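Local coordinates for protein acetyl xylan esterase (Paenibacillus sp. R4, PDB 6AGQ) that probably removes acetyl groups from acetylated xylan as a cold-active serine esterase of the alpha/beta-hydrolase superfamily, at residues A[35-47]-A[56-68]. Sequence-based numbering, arbitrary orientation.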
ATOM      1  N   SER A  35      -4.781  46.676  -8.464  1.00 39.59           N
ATOM      2  CA  SER A  35      -5.119  46.130  -9.793  1.00 37.65           C
ATOM      3  C   SER A  35      -5.749  47.169 -10.758  1.00 35.49           C
ATOM      4  O   SER A  35      -5.474  47.129 -11.951  1.00 31.70           O
ATOM      5  CB  SER A  35      -6.013  44.886  -9.700  1.00 33.73           C
ATOM      6  OG  SER A  35      -6.556  44.537 -10.976  1.00 34.89           O
ATOM      7  N   ASN A  36      -6.583  48.059 -10.247  1.00 35.31           N
ATOM      8  CA  ASN A  36      -7.222  49.093 -11.064  1.00 47.39           C
ATOM      9  C   ASN A  36      -6.263  50.098 -11.707  1.00 43.16           C
ATOM     10  O   ASN A  36      -6.660  50.748 -12.646  1.00 47.00           O
ATOM     11  CB  ASN A  36      -8.251  49.897 -10.243  1.00 54.59           C
ATOM     12  CG  ASN A  36      -9.405  49.046  -9.724  1.00 57.22           C
ATOM     13  OD1 ASN A  36      -9.750  49.125  -8.543  1.00 69.51           O
ATOM     14  ND2 ASN A  36      -9.996  48.231 -10.588  1.00 55.12           N
ATOM     15  N   GLN A  37      -5.028  50.213 -11.220  1.00 46.00           N
ATOM     16  CA  GLN A  37      -3.983  51.056 -11.854  1.00 52.20           C
ATOM     17  C   GLN A  37      -3.216  50.319 -12.935  1.00 53.81           C
ATOM     18  O   GLN A  37      -2.233  50.872 -13.461  1.00 60.98           O
ATOM     19  CB  GLN A  37      -2.843  51.513 -10.871  1.00 56.18           C
ATOM     20  CG  GLN A  37      -3.144  51.840  -9.413  1.00 60.97           C
ATOM     21  CD  GLN A  37      -4.120  52.986  -9.204  1.00 64.21           C
ATOM     22  OE1 GLN A  37      -4.167  53.555  -8.118  1.00 72.50           O
ATOM     23  NE2 GLN A  37      -4.915  53.317 -10.223  1.00 61.53           N
ATOM     24  N   LYS A  38      -3.545  49.056 -13.201  1.00 47.71           N
ATOM     25  CA  LYS A  38      -2.695  48.258 -14.099  1.00 46.65           C
ATOM     26  C   LYS A  38      -3.544  47.876 -15.262  1.00 41.48           C
ATOM     27  O   LYS A  38      -4.412  47.022 -15.128  1.00 39.22           O
ATOM     28  CB  LYS A  38      -2.123  47.023 -13.411  1.00 49.72           C
ATOM     29  CG  LYS A  38      -0.647  46.873 -13.652  1.00 61.07           C
ATOM     30  CD  LYS A  38       0.158  47.917 -12.866  1.00 62.58           C
ATOM     31  CE  LYS A  38       1.571  47.990 -13.419  1.00 65.34           C
ATOM     32  NZ  LYS A  38       2.253  46.650 -13.307  1.00 73.46           N
ATOM     33  N   PRO A  39      -3.317  48.525 -16.410  1.00 40.34           N
ATOM     34  CA  PRO A  39      -4.022  48.079 -17.623  1.00 38.10           C
ATOM     35  C   PRO A  39      -3.806  46.553 -17.909  1.00 33.75           C
ATOM     36  O   PRO A  39      -2.765  45.968 -17.528  1.00 25.40           O
ATOM     37  CB  PRO A  39      -3.385  48.924 -18.727  1.00 37.92           C
ATOM     38  CG  PRO A  39      -2.828  50.113 -18.019  1.00 41.81           C
ATOM     39  CD  PRO A  39      -2.319  49.574 -16.710  1.00 39.39           C
ATOM     40  N   LEU A  40      -4.795  45.946 -18.549  1.00 31.38           N
ATOM     41  CA  LEU A  40      -4.753  44.525 -18.913  1.00 34.89           C
ATOM     42  C   LEU A  40      -3.719  44.198 -19.977  1.00 30.48           C
ATOM     43  O   LEU A  40      -3.034  43.179 -19.883  1.00 29.54           O
ATOM     44  CB  LEU A  40      -6.148  44.004 -19.314  1.00 39.98           C
ATOM     45  CG  LEU A  40      -6.801  43.090 -18.263  1.00 45.84           C
ATOM     46  CD1 LEU A  40      -7.205  43.886 -17.025  1.00 49.72           C
ATOM     47  CD2 LEU A  40      -7.999  42.396 -18.889  1.00 48.42           C
ATOM     48  N   HIS A  41      -3.583  45.064 -20.969  1.00 30.34           N
ATOM     49  CA  HIS A  41      -2.718  44.854 -22.142  1.00 31.85           C
ATOM     50  C   HIS A  41      -3.019  43.503 -22.867  1.00 33.92           C
ATOM     51  O   HIS A  41      -2.095  42.846 -23.421  1.00 36.31           O
ATOM     52  CB  HIS A  41      -1.233  44.964 -21.783  1.00 36.04           C
ATOM     53  CG  HIS A  41      -0.762  46.339 -21.424  1.00 45.31           C
ATOM     54  ND1 HIS A  41      -1.258  47.485 -22.012  1.00 48.55           N
ATOM     55  CD2 HIS A  41       0.231  46.744 -20.588  1.00 48.70           C
ATOM     56  CE1 HIS A  41      -0.627  48.540 -21.518  1.00 54.22           C
ATOM     57  NE2 HIS A  41       0.289  48.114 -20.658  1.00 55.40           N
ATOM     58  N   ALA A  42      -4.310  43.134 -22.912  1.00 35.13           N
ATOM     59  CA  ALA A  42      -4.787  41.933 -23.601  1.00 35.20           C
ATOM     60  C   ALA A  42      -4.213  41.766 -25.040  1.00 37.09           C
ATOM     61  O   ALA A  42      -4.305  42.663 -25.854  1.00 35.08           O
ATOM     62  CB  ALA A  42      -6.306  41.918 -23.639  1.00 33.55           C
ATOM     63  N   GLN A  43      -3.581  40.628 -25.308  1.00 34.91           N
ATOM     64  CA  GLN A  43      -3.231  40.232 -26.656  1.00 36.77           C
ATOM     65  C   GLN A  43      -4.060  38.977 -26.944  1.00 38.05           C
ATOM     66  O   GLN A  43      -4.238  38.083 -26.090  1.00 38.38           O
ATOM     67  CB  GLN A  43      -1.742  39.944 -26.832  1.00 43.81           C
ATOM     68  CG  GLN A  43      -0.754  41.076 -26.466  1.00 50.87           C
ATOM     69  CD  GLN A  43       0.707  40.573 -26.371  1.00 60.86           C
ATOM     70  OE1 GLN A  43       1.319  40.591 -25.293  1.00 59.00           O
ATOM     71  NE2 GLN A  43       1.258  40.092 -27.504  1.00 61.18           N
ATOM     72  N   VAL A  44      -4.607  38.922 -28.137  1.00 33.04           N
ATOM     73  CA  VAL A  44      -5.365  37.795 -28.567  1.00 34.02           C
ATOM     74  C   VAL A  44      -4.820  37.311 -29.940  1.00 31.96           C
ATOM     75  O   VAL A  44      -4.379  38.098 -30.748  1.00 34.31           O
ATOM     76  CB  VAL A  44      -6.807  38.255 -28.555  1.00 36.60           C
ATOM     77  CG1 VAL A  44      -7.690  37.243 -29.180  1.00 42.84           C
ATOM     78  CG2 VAL A  44      -7.255  38.527 -27.116  1.00 39.64           C
ATOM     79  N   ASN A  45      -4.901  36.033 -30.224  1.00 32.21           N
ATOM     80  CA  ASN A  45      -4.345  35.463 -31.477  1.00 36.76           C
ATOM     81  C   ASN A  45      -5.210  34.252 -31.912  1.00 36.38           C
ATOM     82  O   ASN A  45      -5.287  33.278 -31.184  1.00 33.85           O
ATOM     83  CB  ASN A  45      -2.903  35.034 -31.139  1.00 41.46           C
ATOM     84  CG  ASN A  45      -2.276  34.130 -32.153  1.00 48.88           C
ATOM     85  OD1 ASN A  45      -2.677  34.086 -33.309  1.00 57.55           O
ATOM     86  ND2 ASN A  45      -1.244  33.415 -31.725  1.00 53.12           N
ATOM     87  N   LEU A  46      -5.859  34.314 -33.065  1.00 34.62           N
ATOM     88  CA  LEU A  46      -6.734  33.230 -33.525  1.00 36.38           C
ATOM     89  C   LEU A  46      -5.905  31.985 -33.822  1.00 36.19           C
ATOM     90  O   LEU A  46      -4.843  32.074 -34.437  1.00 40.24           O
ATOM     91  CB  LEU A  46      -7.485  33.642 -34.767  1.00 37.46           C
ATOM     92  CG  LEU A  46      -8.604  32.795 -35.338  1.00 40.17           C
ATOM     93  CD1 LEU A  46      -9.796  32.773 -34.396  1.00 39.65           C
ATOM     94  CD2 LEU A  46      -9.059  33.431 -36.665  1.00 43.92           C
ATOM     95  N   VAL A  47      -6.364  30.839 -33.329  1.00 34.38           N
ATOM     96  CA  VAL A  47      -5.762  29.570 -33.666  1.00 37.93           C
ATOM     97  C   VAL A  47      -6.298  29.158 -35.033  1.00 36.28           C
ATOM     98  O   VAL A  47      -7.525  28.970 -35.190  1.00 39.41           O
ATOM     99  CB  VAL A  47      -6.054  28.470 -32.617  1.00 37.40           C
ATOM    100  CG1 VAL A  47      -5.587  27.114 -33.162  1.00 38.55           C
ATOM    101  CG2 VAL A  47      -5.331  28.803 -31.308  1.00 37.72           C
ATOM    102  N   SER A  56     -14.582  29.565 -32.831  1.00 26.27           N
ATOM    103  CA  SER A  56     -13.324  30.282 -32.911  1.00 27.21           C
ATOM    104  C   SER A  56     -12.578  30.158 -31.595  1.00 25.36           C
ATOM    105  O   SER A  56     -13.183  30.337 -30.494  1.00 25.35           O
ATOM    106  CB  SER A  56     -13.546  31.754 -33.264  1.00 28.84           C
ATOM    107  OG  SER A  56     -14.345  31.805 -34.445  1.00 35.20           O
ATOM    108  N   ILE A  57     -11.272  29.932 -31.718  1.00 25.29           N
ATOM    109  CA  ILE A  57     -10.347  29.673 -30.586  1.00 28.54           C
ATOM    110  C   ILE A  57      -9.219  30.665 -30.549  1.00 26.17           C
ATOM    111  O   ILE A  57      -8.453  30.720 -31.499  1.00 28.97           O
ATOM    112  CB  ILE A  57      -9.710  28.251 -30.671  1.00 28.79           C
ATOM    113  CG1 ILE A  57     -10.786  27.181 -30.494  1.00 28.10           C
ATOM    114  CG2 ILE A  57      -8.595  28.045 -29.635  1.00 26.86           C
ATOM    115  CD1 ILE A  57     -10.426  25.907 -31.212  1.00 28.83           C
ATOM    116  N   TYR A  58      -9.088  31.411 -29.435  1.00 22.51           N
ATOM    117  CA  TYR A  58      -8.034  32.377 -29.266  1.00 20.16           C
ATOM    118  C   TYR A  58      -7.092  31.997 -28.182  1.00 22.34           C
ATOM    119  O   TYR A  58      -7.490  31.610 -27.105  1.00 24.61           O
ATOM    120  CB  TYR A  58      -8.620  33.734 -28.934  1.00 25.66           C
ATOM    121  CG  TYR A  58      -9.527  34.272 -30.028  1.00 26.24           C
ATOM    122  CD1 TYR A  58      -9.017  35.055 -31.054  1.00 26.70           C
ATOM    123  CD2 TYR A  58     -10.869  33.936 -30.050  1.00 28.03           C
ATOM    124  CE1 TYR A  58      -9.857  35.554 -32.063  1.00 30.74           C
ATOM    125  CE2 TYR A  58     -11.719  34.392 -31.045  1.00 29.87           C
ATOM    126  CZ  TYR A  58     -11.208  35.196 -32.061  1.00 31.22           C
ATOM    127  OH  TYR A  58     -12.065  35.608 -33.045  1.00 37.02           O
ATOM    128  N   ASP A  59      -5.816  32.128 -28.488  1.00 22.97           N
ATOM    129  CA  ASP A  59      -4.768  32.093 -27.583  1.00 27.24           C
ATOM    130  C   ASP A  59      -4.698  33.511 -26.979  1.00 29.14           C
ATOM    131  O   ASP A  59      -4.719  34.504 -27.690  1.00 28.62           O
ATOM    132  CB  ASP A  59      -3.473  31.762 -28.361  1.00 31.07           C
ATOM    133  CG  ASP A  59      -2.375  31.291 -27.460  1.00 34.95           C
ATOM    134  OD1 ASP A  59      -2.642  31.260 -26.241  1.00 31.45           O
ATOM    135  OD2 ASP A  59      -1.255  30.961 -27.942  1.00 38.38           O
ATOM    136  N   VAL A  60      -4.638  33.599 -25.657  1.00 27.68           N
ATOM    137  CA  VAL A  60      -4.907  34.860 -24.964  1.00 27.88           C
ATOM    138  C   VAL A  60      -3.822  35.056 -23.898  1.00 30.34           C
ATOM    139  O   VAL A  60      -3.424  34.069 -23.238  1.00 28.21           O
ATOM    140  CB  VAL A  60      -6.338  34.764 -24.413  1.00 29.58           C
ATOM    141  CG1 VAL A  60      -6.552  35.601 -23.190  1.00 32.33           C
ATOM    142  CG2 VAL A  60      -7.333  35.065 -25.533  1.00 30.59           C
ATOM    143  N   VAL A  61      -3.316  36.295 -23.776  1.00 30.67           N
ATOM    144  CA  VAL A  61      -2.435  36.728 -22.675  1.00 30.10           C
ATOM    145  C   VAL A  61      -2.911  38.097 -22.178  1.00 33.17           C
ATOM    146  O   VAL A  61      -3.285  38.974 -22.993  1.00 33.58           O
ATOM    147  CB  VAL A  61      -0.926  36.657 -23.037  1.00 34.43           C
ATOM    148  CG1 VAL A  61      -0.561  37.506 -24.245  1.00 37.38           C
ATOM    149  CG2 VAL A  61      -0.069  37.040 -21.840  1.00 34.04           C
ATOM    150  N   TYR A  62      -3.058  38.223 -20.856  1.00 27.67           N
ATOM    151  CA  TYR A  62      -3.226  39.521 -20.235  1.00 30.06           C
ATOM    152  C   TYR A  62      -2.282  39.682 -19.057  1.00 25.78           C
ATOM    153  O   TYR A  62      -1.858  38.724 -18.469  1.00 30.06           O
ATOM    154  CB  TYR A  62      -4.711  39.818 -19.865  1.00 26.94           C
ATOM    155  CG  TYR A  62      -5.319  38.888 -18.835  1.00 29.74           C
ATOM    156  CD1 TYR A  62      -5.968  37.708 -19.213  1.00 29.71           C
ATOM    157  CD2 TYR A  62      -5.247  39.184 -17.479  1.00 31.55           C
ATOM    158  CE1 TYR A  62      -6.469  36.840 -18.261  1.00 30.56           C
ATOM    159  CE2 TYR A  62      -5.752  38.334 -16.530  1.00 32.92           C
ATOM    160  CZ  TYR A  62      -6.398  37.171 -16.918  1.00 33.40           C
ATOM    161  OH  TYR A  62      -6.897  36.313 -15.934  1.00 34.48           O
ATOM    162  N   ASP A  63      -1.987  40.900 -18.680  1.00 25.32           N
ATOM    163  CA  ASP A  63      -1.109  41.152 -17.491  1.00 26.31           C
ATOM    164  C   ASP A  63      -1.886  41.011 -16.163  1.00 26.39           C
ATOM    165  O   ASP A  63      -3.016  41.515 -16.021  1.00 25.68           O
ATOM    166  CB  ASP A  63      -0.527  42.566 -17.517  1.00 28.65           C
ATOM    167  CG  ASP A  63       0.582  42.754 -18.570  1.00 31.68           C
ATOM    168  OD1 ASP A  63       0.962  41.798 -19.285  1.00 32.20           O
ATOM    169  OD2 ASP A  63       1.072  43.902 -18.648  1.00 39.68           O
ATOM    170  N   GLY A  64      -1.258  40.357 -15.186  1.00 24.71           N
ATOM    171  CA  GLY A  64      -1.712  40.439 -13.818  1.00 29.25           C
ATOM    172  C   GLY A  64      -1.367  41.816 -13.255  1.00 29.83           C
ATOM    173  O   GLY A  64      -0.716  42.636 -13.912  1.00 28.50           O
ATOM    174  N   ALA A  65      -1.787  42.039 -12.032  1.00 32.39           N
ATOM    175  CA  ALA A  65      -1.581  43.308 -11.358  1.00 38.12           C
ATOM    176  C   ALA A  65      -0.110  43.622 -11.162  1.00 37.24           C
ATOM    177  O   ALA A  65       0.255  44.780 -11.281  1.00 37.04           O
ATOM    178  CB  ALA A  65      -2.307  43.326 -10.024  1.00 40.25           C
ATOM    179  N   ASP A  66       0.722  42.597 -10.948  1.00 34.68           N
ATOM    180  CA  ASP A  66       2.178  42.783 -10.861  1.00 37.02           C
ATOM    181  C   ASP A  66       2.923  42.592 -12.224  1.00 35.02           C
ATOM    182  O   ASP A  66       4.136  42.461 -12.274  1.00 30.88           O
ATOM    183  CB  ASP A  66       2.788  41.897  -9.722  1.00 38.46           C
ATOM    184  CG  ASP A  66       2.820  40.363 -10.077  1.00 42.99           C
ATOM    185  OD1 ASP A  66       2.208  39.960 -11.103  1.00 37.97           O
ATOM    186  OD2 ASP A  66       3.459  39.553  -9.325  1.00 43.81           O
ATOM    187  N   GLY A  67       2.216  42.596 -13.331  1.00 31.70           N
ATOM    188  CA  GLY A  67       2.884  42.400 -14.628  1.00 37.31           C
ATOM    189  C   GLY A  67       3.114  40.964 -15.111  1.00 35.85           C
ATOM    190  O   GLY A  67       3.606  40.783 -16.203  1.00 38.27           O
ATOM    191  N   THR A  68       2.811  39.934 -14.316  1.00 34.03           N
ATOM    192  CA  THR A  68       2.895  38.527 -14.810  1.00 32.00           C
ATOM    193  C   THR A  68       1.951  38.300 -16.056  1.00 31.40           C
ATOM    194  O   THR A  68       0.792  38.639 -15.987  1.00 29.72           O
ATOM    195  CB  THR A  68       2.445  37.563 -13.683  1.00 33.21           C
ATOM    196  OG1 THR A  68       3.120  37.870 -12.456  1.00 35.79           O
ATOM    197  CG2 THR A  68       2.682  36.129 -14.036  1.00 31.08           C
TER
HETATM  198  O   HOH W   1       0.013  46.121 -17.162  1.00 44.93           O
HETATM  199  O   HOH W   2     -10.214  29.023 -34.270  1.00 27.21           O
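Leu40 O takes the amide of Asp63 in a short, nearly straight hydrogen bond (N to O 2.8 Å, 172° at the hydrogen). This single bond from the loop precedes an antiparallel ladder in which Gln43 with Val61 and Asn45 with Asp59 are the hydrogen-bonded pairs; after it Val47 N donates to Ile57 O. Between these last two residues a water molecule accepts from Ile57 N and donates to Val47 O, in place of a second direct bond.

Side chains alternate between the two faces. On one, chi1 of -171° sets Leu46 CG anti to the backbone N, and chi2 of 67° then turns CD1 over the face of the Tyr58 ring, 3.9 Å from its centroid, in a CH-pi contact displaced toward CE1 and CZ. Farther along this face, Val44 CG2 meets Val60 CG2 at 3.8 Å. With an alanine in place of Tyr58, Leu46 CD1 would probably lose its aromatic platform and the isobutyl group be freer to turn. On the other face Val61 CG1 lies alongside Gln43, 3.7 Å from its CB, while the Asp59 carboxylate is salt-bridged through OD1 to Arg99.

Beside the Leu40 to Asp63 bond, Asp63 OD2 lies at the edge of the His41 ring, 3.5 Å from CD2, the carboxylate turned almost perpendicular to the imidazole; another water donates to both this oxygen and Pro39 O. The Lys38 chain runs across Ala65 O, at the type I turn Gly64 to Gly67, its NZ adding only a weak hydrogen bond.

The pair forms a beta hairpin at the margin of the alpha/beta-hydrolase sheet: within the chain 43-46 is an outermost strand, and 55-63 pairs on its other side with strand 69-77. Helix 153-170 packs against Leu40 and Tyr62, and its Arg163 bonds to Ser35 OG, Lys38 O and Asp63 O, tying both segments to that helix.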